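PDB 1USY: ATP phosphoribosyltransferase regulatory subunit from Thermotoga maritima, which is probably required for the first step of histidine biosynthesis and may allow feedback regulation of ATP phosphoribosyltransferase activity by histidine. Local coordinates for residues L151-D155 against T156-A160; I180-S183 against I184-S188; A228-I231 against E232-G236. All coordinates share one frame; numbering follows the deposited sequence.

Contact 1 (L151-D155 against T156-A160)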
# COMPACT_ATOMS: atom_id res chain seq x y z
N LEU B 151 18.06 -12.53 -33.02
CA LEU B 151 16.63 -12.24 -32.96
C LEU B 151 16.38 -10.73 -32.76
O LEU B 151 15.55 -10.14 -33.47
CB LEU B 151 15.87 -13.13 -31.97
CG LEU B 151 15.79 -14.62 -32.34
CD1 LEU B 151 15.62 -15.49 -31.09
CD2 LEU B 151 14.71 -14.94 -33.41
N ASN B 152 17.15 -10.12 -31.86
CA ASN B 152 16.99 -8.70 -31.58
C ASN B 152 17.21 -7.88 -32.86
O ASN B 152 16.49 -6.90 -33.14
CB ASN B 152 17.91 -8.21 -30.45
CG ASN B 152 17.35 -8.51 -29.06
OD1 ASN B 152 16.88 -9.62 -28.79
ND2 ASN B 152 17.40 -7.52 -28.17
N LEU B 153 18.19 -8.30 -33.63
CA LEU B 153 18.50 -7.68 -34.90
C LEU B 153 17.38 -7.82 -35.96
O LEU B 153 17.05 -6.85 -36.61
CB LEU B 153 19.83 -8.21 -35.43
CG LEU B 153 21.04 -7.97 -34.51
CD1 LEU B 153 22.30 -8.67 -35.04
CD2 LEU B 153 21.31 -6.48 -34.21
N ILE B 154 16.79 -9.02 -36.09
CA ILE B 154 15.64 -9.26 -36.95
C ILE B 154 14.55 -8.26 -36.55
O ILE B 154 13.93 -7.56 -37.39
CB ILE B 154 15.04 -10.70 -36.72
CG1 ILE B 154 16.09 -11.84 -36.76
CG2 ILE B 154 13.87 -10.95 -37.63
CD1 ILE B 154 16.40 -12.44 -38.09
N ASP B 155 14.30 -8.25 -35.25
CA ASP B 155 13.20 -7.51 -34.65
C ASP B 155 13.34 -6.03 -34.96
O ASP B 155 12.38 -5.30 -35.13
CB ASP B 155 13.36 -7.66 -33.14
CG ASP B 155 12.08 -7.45 -32.39
OD1 ASP B 155 11.04 -7.07 -33.01
OD2 ASP B 155 12.07 -7.64 -31.15
N THR B 156 14.58 -5.63 -35.06
CA THR B 156 14.99 -4.28 -35.16
C THR B 156 15.34 -3.95 -36.62
O THR B 156 15.64 -2.78 -36.97
CB THR B 156 16.11 -4.19 -34.18
OG1 THR B 156 15.68 -3.38 -33.08
CG2 THR B 156 17.32 -3.59 -34.74
N LYS B 157 15.22 -4.97 -37.48
CA LYS B 157 15.57 -4.89 -38.90
C LYS B 157 16.96 -4.27 -39.10
O LYS B 157 17.24 -3.66 -40.15
CB LYS B 157 14.53 -4.09 -39.71
CG LYS B 157 13.11 -4.41 -39.42
CD LYS B 157 12.17 -3.87 -40.50
CE LYS B 157 10.93 -4.78 -40.64
NZ LYS B 157 9.76 -4.23 -41.38
N ASN B 158 17.80 -4.42 -38.09
CA ASN B 158 19.21 -4.07 -38.16
C ASN B 158 19.98 -4.88 -39.21
O ASN B 158 20.86 -5.70 -38.92
CB ASN B 158 19.85 -4.18 -36.79
CG ASN B 158 21.03 -3.25 -36.64
OD1 ASN B 158 21.30 -2.76 -35.54
ND2 ASN B 158 21.74 -3.01 -37.72
N LEU B 159 19.68 -4.60 -40.45
CA LEU B 159 20.31 -5.25 -41.57
C LEU B 159 21.81 -4.99 -41.62
O LEU B 159 22.59 -5.84 -42.09
CB LEU B 159 19.65 -4.79 -42.85
CG LEU B 159 20.28 -5.45 -44.06
CD1 LEU B 159 20.13 -7.00 -43.95
CD2 LEU B 159 19.66 -4.90 -45.33
N ALA B 160 22.22 -3.82 -41.14
CA ALA B 160 23.65 -3.44 -41.18
C ALA B 160 24.53 -4.22 -40.17
O ALA B 160 25.69 -4.53 -40.48
CB ALA B 160 23.82 -1.94 -40.99

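Contact 2 (I180-S183 against I184-S188). With HIS (histidine), chain M.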
# COMPACT_ATOMS: atom_id res chain seq x y z
N ILE B 180 14.57 -10.01 -43.68
CA ILE B 180 14.51 -8.58 -43.41
C ILE B 180 14.19 -7.80 -44.71
O ILE B 180 13.14 -7.18 -44.82
CB ILE B 180 15.82 -8.10 -42.78
CG1 ILE B 180 16.02 -8.80 -41.44
CG2 ILE B 180 15.80 -6.62 -42.59
CD1 ILE B 180 17.38 -8.55 -40.80
N GLU B 181 15.08 -7.88 -45.69
CA GLU B 181 14.90 -7.23 -46.99
C GLU B 181 13.49 -7.50 -47.64
O GLU B 181 12.89 -6.63 -48.25
CB GLU B 181 16.03 -7.66 -47.94
CG GLU B 181 17.36 -6.98 -47.66
CD GLU B 181 18.40 -7.29 -48.72
OE1 GLU B 181 19.01 -8.38 -48.64
OE2 GLU B 181 18.59 -6.46 -49.64
N ASP B 182 12.96 -8.71 -47.47
CA ASP B 182 11.63 -9.01 -47.95
C ASP B 182 10.61 -8.17 -47.27
O ASP B 182 9.69 -7.64 -47.92
CB ASP B 182 11.29 -10.49 -47.74
CG ASP B 182 11.85 -11.36 -48.84
OD1 ASP B 182 11.78 -12.61 -48.71
OD2 ASP B 182 12.41 -10.86 -49.88
N SER B 183 10.80 -8.01 -45.96
CA SER B 183 9.86 -7.34 -45.09
C SER B 183 9.85 -5.84 -45.43
O SER B 183 8.92 -5.11 -45.02
CB SER B 183 10.25 -7.58 -43.62
OG SER B 183 11.14 -6.56 -43.14
N ILE B 184 10.89 -5.38 -46.15
CA ILE B 184 10.88 -4.02 -46.67
C ILE B 184 10.33 -3.91 -48.09
O ILE B 184 9.48 -3.05 -48.35
CB ILE B 184 12.28 -3.32 -46.58
CG1 ILE B 184 12.70 -3.09 -45.13
CG2 ILE B 184 12.20 -1.91 -47.22
CD1 ILE B 184 14.09 -3.53 -44.85
N TYR B 185 10.85 -4.75 -49.00
CA TYR B 185 10.64 -4.58 -50.44
C TYR B 185 9.66 -5.53 -51.11
O TYR B 185 9.16 -5.19 -52.18
CB TYR B 185 11.94 -4.73 -51.17
CG TYR B 185 12.91 -3.62 -50.90
CD1 TYR B 185 14.09 -3.86 -50.15
CD2 TYR B 185 12.65 -2.32 -51.37
CE1 TYR B 185 15.01 -2.83 -49.89
CE2 TYR B 185 13.56 -1.28 -51.12
CZ TYR B 185 14.74 -1.54 -50.40
OH TYR B 185 15.64 -0.53 -50.13
N ARG B 186 9.42 -6.71 -50.52
CA ARG B 186 8.51 -7.69 -51.14
C ARG B 186 7.50 -8.28 -50.18
O ARG B 186 7.43 -9.51 -49.98
CB ARG B 186 9.25 -8.82 -51.89
CG ARG B 186 10.76 -8.77 -52.02
CD ARG B 186 11.28 -9.26 -53.37
NE ARG B 186 11.53 -8.09 -54.20
CZ ARG B 186 11.37 -7.95 -55.53
NH1 ARG B 186 10.95 -8.94 -56.35
NH2 ARG B 186 11.67 -6.76 -56.03
N ARG B 187 6.67 -7.40 -49.63
CA ARG B 187 5.69 -7.71 -48.60
C ARG B 187 4.36 -8.20 -49.18
O ARG B 187 3.47 -8.64 -48.46
CB ARG B 187 5.45 -6.46 -47.71
CG ARG B 187 6.72 -5.85 -47.17
CD ARG B 187 6.54 -4.48 -46.53
NE ARG B 187 5.31 -4.34 -45.78
CZ ARG B 187 5.20 -4.55 -44.47
NH1 ARG B 187 6.27 -4.95 -43.77
NH2 ARG B 187 4.02 -4.38 -43.87
N SER B 188 4.22 -8.08 -50.48
CA SER B 188 3.09 -8.63 -51.21
C SER B 188 3.02 -10.17 -51.05
O SER B 188 4.05 -10.85 -51.22
CB SER B 188 3.27 -8.28 -52.70
OG SER B 188 2.07 -7.73 -53.20
CA HIS M . 15.19 -1.10 -43.13
C HIS M . 16.36 -2.00 -42.71
CB HIS M . 15.69 0.27 -43.67
CG HIS M . 16.42 0.19 -44.98
ND1 HIS M . 17.07 -0.95 -45.42
CD2 HIS M . 16.60 1.11 -45.95
CE1 HIS M . 17.61 -0.72 -46.60
NE2 HIS M . 17.33 0.52 -46.95

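Contact 3 (A228-I231 against E232-G236)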
# COMPACT_ATOMS: atom_id res chain seq x y z
N ALA B 228 10.42 -10.79 -33.95
CA ALA B 228 10.83 -12.01 -33.29
C ALA B 228 10.34 -12.02 -31.82
O ALA B 228 10.20 -13.08 -31.21
CB ALA B 228 12.36 -12.11 -33.29
N ARG B 229 10.08 -10.83 -31.25
CA ARG B 229 9.62 -10.76 -29.82
C ARG B 229 8.23 -11.36 -29.67
O ARG B 229 7.81 -11.70 -28.55
CB ARG B 229 9.56 -9.33 -29.26
CG ARG B 229 9.34 -8.25 -30.31
CD ARG B 229 7.88 -7.83 -30.44
NE ARG B 229 7.70 -6.92 -31.56
CZ ARG B 229 8.40 -5.79 -31.72
NH1 ARG B 229 9.33 -5.43 -30.82
NH2 ARG B 229 8.26 -4.97 -32.76
N THR B 230 7.45 -11.60 -30.72
CA THR B 230 6.21 -12.36 -30.63
C THR B 230 6.48 -13.86 -30.36
O THR B 230 5.53 -14.64 -30.22
CB THR B 230 5.45 -12.25 -31.92
OG1 THR B 230 6.36 -12.57 -32.98
CG2 THR B 230 5.04 -10.81 -32.20
N ILE B 231 7.76 -14.25 -30.31
CA ILE B 231 8.16 -15.67 -30.17
C ILE B 231 7.78 -16.28 -28.83
O ILE B 231 7.17 -17.35 -28.76
CB ILE B 231 9.68 -15.85 -30.45
CG1 ILE B 231 9.90 -16.69 -31.70
CG2 ILE B 231 10.42 -16.44 -29.25
CD1 ILE B 231 11.05 -17.72 -31.57
N GLU B 232 8.12 -15.58 -27.76
CA GLU B 232 7.90 -16.11 -26.42
C GLU B 232 6.45 -15.85 -25.96
O GLU B 232 6.14 -16.02 -24.78
CB GLU B 232 8.93 -15.51 -25.44
CG GLU B 232 9.84 -14.43 -26.05
CD GLU B 232 9.33 -13.01 -25.83
OE1 GLU B 232 10.05 -12.04 -26.17
OE2 GLU B 232 8.19 -12.85 -25.31
N GLU B 233 5.58 -15.45 -26.88
CA GLU B 233 4.20 -15.15 -26.54
C GLU B 233 3.15 -15.67 -27.53
O GLU B 233 1.99 -15.85 -27.18
CB GLU B 233 4.01 -13.65 -26.28
CG GLU B 233 4.06 -12.73 -27.49
CD GLU B 233 4.60 -11.32 -27.19
OE1 GLU B 233 4.69 -10.50 -28.14
OE2 GLU B 233 4.96 -11.01 -26.02
N TYR B 234 3.56 -15.89 -28.77
CA TYR B 234 2.63 -16.37 -29.79
C TYR B 234 3.17 -17.67 -30.39
O TYR B 234 4.33 -18.01 -30.20
CB TYR B 234 2.45 -15.32 -30.88
CG TYR B 234 1.44 -14.26 -30.59
CD1 TYR B 234 0.07 -14.54 -30.66
CD2 TYR B 234 1.84 -12.94 -30.30
CE1 TYR B 234 -0.88 -13.56 -30.40
CE2 TYR B 234 0.90 -11.94 -30.05
CZ TYR B 234 -0.46 -12.26 -30.10
OH TYR B 234 -1.41 -11.28 -29.88
N CYS B 235 2.30 -18.40 -31.09
CA CYS B 235 2.69 -19.67 -31.68
C CYS B 235 1.87 -20.04 -32.94
O CYS B 235 0.85 -20.74 -32.88
CB CYS B 235 2.60 -20.78 -30.66
SG CYS B 235 3.57 -22.16 -31.24
N GLY B 236 2.34 -19.56 -34.07
CA GLY B 236 1.61 -19.70 -35.32
C GLY B 236 1.44 -18.33 -35.91
O GLY B 236 2.28 -17.45 -35.67

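Contact 1 (L151-D155 against T156-A160)
Lys157 N to Ile154 O and Asn158 N to Leu153 O are the two backbone bonds that close helix 147-156 in a Schellman motif. The bond from Lys157 N to Ile154 O measures 2.9 Å, with an N-H...O angle of 151°; the donor stands above the carbonyl plane instead of on a lone pair. Asn158 N reaches one residue further back, to Leu153 O at 2.9 Å, closing the wider loop of the motif at a more bent 131°. Lys157 has left helical geometry, and its positive phi turns the chain so that two successive N-H groups can point back at the helix. Thr156 N adds only weak bonds, to Asn152 O and Leu153 O, as the regular helical pattern gives way.

Asn158 is also the N-cap residue of helix 159-168, so the motif that ends one helix leads directly into the next. The ammonium group of Lys157 lies beyond this local contact, in a salt bridge to Asp224, while Lys157 CG passes 3.8 Å from Ile154 O. A chain of a different protein in the assembly packs on Thr156, Lys157, Asn158 and Ala160, and forms backbone hydrogen bonds with Thr156. Lys157 and Leu159 line a histidine pocket.

The side-chain packing across the turn is between Leu153 and Asn158. Leu153, which also touches a second bound histidine, not the one in the pocket of Lys157 and Leu159, has CG anti to its carbonyl carbon (chi1 -60°) and crosses the Asn158 side chain obliquely. Its methyl CD2 meets Asn158 CB at 3.8 Å.

Contact 2 (I180-S183 against I184-S188)
Ile180 O is approached by the backbone N of Ile184 and by the hydroxyl of Ser183. Ser183 OG donates at 2.7 Å in the carbonyl plane, on a lone pair, whereas the N-H of Ile184 makes a weak bond at 3.2 Å. The last turn of helix 174-185 is held more firmly by Tyr185 N to Glu181 O, 2.9 Å and nearly straight at 162°, and by Arg186 N to Asp182 O, 2.8 Å. Arg186 then leaves helical geometry.

Ile180 and Ile184 lie side by side, CG2 of the former 4.2 Å from CD1 of the latter. Within its own stretch, Ile184 sets CG2 over the centre of the Tyr185 ring, 3.8 Å above its plane. Ile184 CD1 also touches the bound histidine beside its CA, and Tyr185 OH lies 3.8 Å from that ligand's NE2, so the helix end forms a wall of the pocket. Asp182 OD2 meets only the aliphatic part of Arg186, at CG (3.4 Å); its carboxylate pairs with Lys178 instead.

Ile180 packs on Ile162 of helix 159-168. Past the helix end, Arg187 forms salt bridges to Glu128, Glu222 and Asp224 and backbone hydrogen bonds with Ile223, tying the helix to strands 125-131 and 220-223.

Contact 3 (A228-I231 against E232-G236)
Thr230 O receives the backbone N-H of Tyr234 at 2.7 Å, a bond from residue i+4 back to i that defines an alpha-turn in the loop between strands 220-223 and 237-243. The bond is somewhat bent, with an N-H...O angle of 138°, and its donor is tilted from the carbonyl plane. Glu233 N points at the same oxygen from 3.4 Å, a weak second bond, so two successive N-H groups converge on one acceptor.

Side chains of Glu232, Glu233 and Tyr234 come back to residues 229-230. Tyr234, its CG anti to its own carbonyl carbon (chi1 -84°), brings ring atom CD2 to 4.0 Å from Thr230 CB; the approach is oblique to the ring. Glu233 also turns back: its CG sits between backbone N and carbonyl carbon (chi1 72°), and the extended chain beyond it carries OE1 to 3.5 Å from Thr230 CA. Glu232 also bends back, placing OE1 3.3 Å from Arg229 O. Both atoms are acceptors, so that approach is no hydrogen bond.

Charges of opposite sign stay apart here, Arg229 NE being 5.8 Å from Glu233 OE1. The guanidinium group of Arg229 has instead a long, weak ion pair with Asp155. Ala228 and Ile231 rest on Tyr135 of helix 135-139, and backbone hydrogen bonds of Cys235 with Glu255 and of Gly236 with Thr132 carry the chain toward the mixed sheet.

Two bonds probably help to position Thr230: its OG1 to Leu227 O, and Ile231 N to Ala228 O at 2.9 Å, which closes a turn around it.

In the fold
Along the chain the contacts come in series, 1, 2, then 3, all within the part of the chain related to histidyl-tRNA synthetase. Contacts 1 and 2, with centres about 14 Å apart, lie at the junction of helices 147-156 and 159-168 and at the end of helix 174-185. They touch through Lys157 CB and Ile180 CG2, 4.0 Å apart, and together supply all five residues of the histidine pocket. Asp224 pairs with both Lys157 and Arg187. Contact 3, in the loop before sheet strand 237-243, is about 16 Å from contact 1 between centres. Leu151 packs on Ala228 there, whereas contacts 2 and 3 do not touch. Contact 1 thus touches both contact 2, with which it shares the pocket, and the loop of contact 3.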